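Long-range contact in extracellular ligand-binding receptor (Rhodopseudomonas palustris, PDB 4F06), which probably serves as the solute-binding component of an ABC transporter, capturing p-hydroxybenzoate and related lignin-derived aromatic acids for uptake: residues 143-148 with 198-203. Sequence-based numbering, arbitrary orientation.
Sequences AIAVSD and IFTFLP. With PHB (p-hydroxybenzoic acid), chain B.
Ala145 O takes two donors, Thr200 and Phe201, from the strand alongside. Thr200 OG1 lies 2.8 Å from Ala145 O, and the weak backbone bond beside it, Phe201 N to Ala145 O, is 3.3 Å. The hydroxyl approaches tilted 30° out of the carbonyl plane, OG1 standing anti to the backbone N (chi1 -169°). On either side the parallel ladder is regular: Phe199 N binds Ala143 O, Ala145 N binds Phe199 O at 2.9 Å, and Ser147 N closes the run on Phe201 O. On the face carrying Ile144 and Val146, Ile144 CG2 comes to the edge of the Phe199 ring, near its plane, 4.2 Å from CD2.

Strands 141-147 and 197-201 are parallel neighbours in the sheet of one lobe of this periplasmic binding protein, and the chain between them makes two beta-alpha-beta crossovers: through helix 150-165 to strand 169-176 on the other side of strand 141-147, then back through helix 184-193. Helix 150-165 packs over Ile144 and Val146 and stacks Phe159 on the Phe199 ring; helix 206-217 lies against Ile198 and Thr200 on the other face.

Beyond the last bridge, Ser147 OG sits 3.3 Å from both Leu202 CB and Pro203 CD as the chain leaves the strand. That exit leads into one of the two p-hydroxybenzoic acid pockets. Pro203 CB lies 3.5 Å from ligand C5, and the Phe201 ring turns its edge, CE1 first, toward the face of the ligand ring, 3.6 Å from ligand C3. Asp232 touches Phe201 and also hydrogen-bonds the ligand.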
ATOM      1  N   ALA A 143      -1.077  16.509  16.250  1.00  8.70           N
ATOM      2  CA  ALA A 143      -1.849  17.080  15.148  1.00  8.33           C
ATOM      3  C   ALA A 143      -1.903  16.032  14.038  1.00  8.22           C
ATOM      4  O   ALA A 143      -0.849  15.543  13.568  1.00  9.31           O
ATOM      5  CB  ALA A 143      -1.154  18.336  14.604  1.00 11.31           C
ATOM      6  N   ILE A 144      -3.127  15.669  13.651  1.00  8.07           N
ATOM      7  CA  ILE A 144      -3.331  14.760  12.522  1.00  6.87           C
ATOM      8  C   ILE A 144      -3.537  15.552  11.241  1.00  8.22           C
ATOM      9  O   ILE A 144      -4.350  16.472  11.243  1.00  9.37           O
ATOM     10  CB  ILE A 144      -4.544  13.827  12.766  1.00  7.24           C
ATOM     11  CG1 ILE A 144      -4.337  12.941  14.026  1.00  8.71           C
ATOM     12  CG2 ILE A 144      -4.874  13.008  11.514  1.00  9.38           C
ATOM     13  CD1 ILE A 144      -5.573  12.141  14.420  1.00 10.69           C
ATOM     14  N   ALA A 145      -2.861  15.157  10.169  1.00  7.29           N
ATOM     15  CA  ALA A 145      -3.083  15.793   8.874  1.00  8.14           C
ATOM     16  C   ALA A 145      -3.200  14.650   7.866  1.00  7.31           C
ATOM     17  O   ALA A 145      -2.233  13.886   7.676  1.00  8.38           O
ATOM     18  CB  ALA A 145      -1.919  16.708   8.478  1.00  9.98           C
ATOM     19  N   VAL A 146      -4.376  14.493   7.237  1.00  6.51           N
ATOM     20  CA  VAL A 146      -4.558  13.409   6.297  1.00  6.65           C
ATOM     21  C   VAL A 146      -5.202  13.907   5.028  1.00  7.23           C
ATOM     22  O   VAL A 146      -6.004  14.869   5.067  1.00  7.68           O
ATOM     23  CB  VAL A 146      -5.464  12.282   6.866  1.00  7.26           C
ATOM     24  CG1 VAL A 146      -4.798  11.601   8.036  1.00  8.60           C
ATOM     25  CG2 VAL A 146      -6.871  12.783   7.238  1.00  8.57           C
ATOM     26  N   SER A 147      -4.890  13.280   3.881  1.00  7.11           N
ATOM     27  CA  SER A 147      -5.609  13.618   2.644  1.00  7.56           C
ATOM     28  C   SER A 147      -7.100  13.307   2.844  1.00  7.31           C
ATOM     29  O   SER A 147      -7.475  12.265   3.405  1.00  7.37           O
ATOM     30  CB  SER A 147      -5.038  12.859   1.461  1.00  8.08           C
ATOM     31  OG  SER A 147      -3.698  13.260   1.270  1.00  8.46           O
ATOM     32  N   ASP A 148      -7.943  14.172   2.277  1.00  8.43           N
ATOM     33  CA  ASP A 148      -9.388  14.111   2.517  1.00  8.39           C
ATOM     34  C   ASP A 148     -10.083  13.169   1.532  1.00  8.16           C
ATOM     35  O   ASP A 148     -10.806  13.589   0.614  1.00 11.33           O
ATOM     36  CB  ASP A 148      -9.960  15.520   2.370  1.00  9.76           C
ATOM     37  CG  ASP A 148     -11.410  15.587   2.760  1.00 11.14           C
ATOM     38  OD1 ASP A 148     -11.903  14.683   3.471  1.00 13.56           O
ATOM     39  OD2 ASP A 148     -12.039  16.580   2.348  1.00 17.62           O
ATOM     40  N   ILE A 198       3.285  15.253  14.762  1.00  8.62           N
ATOM     41  CA  ILE A 198       2.295  15.161  13.675  1.00  8.14           C
ATOM     42  C   ILE A 198       2.132  13.702  13.322  1.00  8.37           C
ATOM     43  O   ILE A 198       3.129  12.960  13.292  1.00  9.13           O
ATOM     44  CB  ILE A 198       2.866  15.883  12.434  1.00  9.39           C
ATOM     45  CG1 ILE A 198       2.986  17.391  12.688  1.00 10.01           C
ATOM     46  CG2 ILE A 198       1.996  15.645  11.207  1.00  9.88           C
ATOM     47  CD1 ILE A 198       3.932  18.056  11.700  1.00 12.28           C
ATOM     48  N   PHE A 199       0.888  13.301  13.062  1.00  7.71           N
ATOM     49  CA  PHE A 199       0.639  12.032  12.379  1.00  7.12           C
ATOM     50  C   PHE A 199       0.042  12.351  11.019  1.00  6.71           C
ATOM     51  O   PHE A 199      -0.920  13.118  10.944  1.00  7.94           O
ATOM     52  CB  PHE A 199      -0.332  11.123  13.149  1.00  7.23           C
ATOM     53  CG  PHE A 199      -0.745   9.941  12.321  1.00  7.72           C
ATOM     54  CD1 PHE A 199       0.182   8.919  12.031  1.00 10.07           C
ATOM     55  CD2 PHE A 199      -2.019   9.879  11.782  1.00  8.94           C
ATOM     56  CE1 PHE A 199      -0.167   7.849  11.213  1.00  8.89           C
ATOM     57  CE2 PHE A 199      -2.378   8.807  10.969  1.00  9.77           C
ATOM     58  CZ  PHE A 199      -1.466   7.789  10.697  1.00  8.87           C
ATOM     59  N   THR A 200       0.606  11.779   9.953  1.00  6.94           N
ATOM     60  CA  THR A 200       0.125  12.069   8.615  1.00  7.31           C
ATOM     61  C   THR A 200       0.047  10.864   7.708  1.00  6.87           C
ATOM     62  O   THR A 200       0.818   9.896   7.801  1.00  7.44           O
ATOM     63  CB  THR A 200       0.995  13.195   7.975  1.00  8.45           C
ATOM     64  OG1 THR A 200       0.386  13.679   6.769  1.00  9.67           O
ATOM     65  CG2 THR A 200       2.351  12.671   7.630  1.00 10.10           C
ATOM     66  N   PHE A 201      -0.924  10.953   6.802  1.00  6.75           N
ATOM     67  CA  PHE A 201      -1.003  10.128   5.614  1.00  6.26           C
ATOM     68  C   PHE A 201      -1.402  11.007   4.423  1.00  6.10           C
ATOM     69  O   PHE A 201      -2.349  11.811   4.553  1.00  7.07           O
ATOM     70  CB  PHE A 201      -2.107   9.048   5.728  1.00  7.06           C
ATOM     71  CG  PHE A 201      -2.506   8.489   4.377  1.00  6.62           C
ATOM     72  CD1 PHE A 201      -1.709   7.558   3.684  1.00  7.33           C
ATOM     73  CD2 PHE A 201      -3.679   8.959   3.752  1.00  7.53           C
ATOM     74  CE1 PHE A 201      -2.034   7.115   2.426  1.00  7.17           C
ATOM     75  CE2 PHE A 201      -4.011   8.504   2.477  1.00  8.43           C
ATOM     76  CZ  PHE A 201      -3.202   7.590   1.809  1.00  7.40           C
ATOM     77  N   LEU A 202      -0.697  10.832   3.303  1.00  6.21           N
ATOM     78  CA  LEU A 202      -1.156  11.283   1.990  1.00  6.66           C
ATOM     79  C   LEU A 202      -0.774  10.128   1.061  1.00  6.79           C
ATOM     80  O   LEU A 202       0.150   9.371   1.353  1.00  6.74           O
ATOM     81  CB  LEU A 202      -0.459  12.576   1.535  1.00  7.48           C
ATOM     82  CG  LEU A 202      -0.378  13.732   2.545  1.00  7.01           C
ATOM     83  CD1 LEU A 202       0.854  13.626   3.431  1.00  8.28           C
ATOM     84  CD2 LEU A 202      -0.354  15.042   1.793  1.00  8.74           C
ATOM     85  N   PRO A 203      -1.413   9.982  -0.106  1.00  6.34           N
ATOM     86  CA  PRO A 203      -1.038   8.889  -1.028  1.00  6.32           C
ATOM     87  C   PRO A 203       0.387   9.129  -1.521  1.00  6.23           C
ATOM     88  O   PRO A 203       0.799  10.274  -1.841  1.00  7.29           O
ATOM     89  CB  PRO A 203      -2.048   9.032  -2.183  1.00  7.56           C
ATOM     90  CG  PRO A 203      -2.522  10.467  -2.090  1.00  7.56           C
ATOM     91  CD  PRO A 203      -2.536  10.797  -0.599  1.00  7.08           C
TER
HETATM   92  C1' PHB B 401      -5.504   4.605  -1.627  1.00  5.03           C
HETATM   93  O1' PHB B 401      -6.107   3.707  -1.023  1.00  5.40           O
HETATM   94  O2' PHB B 401      -6.098   5.443  -2.388  1.00  5.57           O
HETATM   95  C1  PHB B 401      -4.032   4.734  -1.397  1.00  5.47           C
HETATM   96  C2  PHB B 401      -3.456   4.257  -0.204  1.00  5.23           C
HETATM   97  C3  PHB B 401      -2.112   4.420   0.032  1.00  5.87           C
HETATM   98  C4  PHB B 401      -1.318   5.085  -0.879  1.00  5.78           C
HETATM   99  C5  PHB B 401      -1.865   5.568  -2.049  1.00  6.07           C
HETATM  100  C6  PHB B 401      -3.220   5.415  -2.318  1.00  6.13           C
HETATM  101  O4  PHB B 401      -0.006   5.314  -0.669  1.00  6.32           O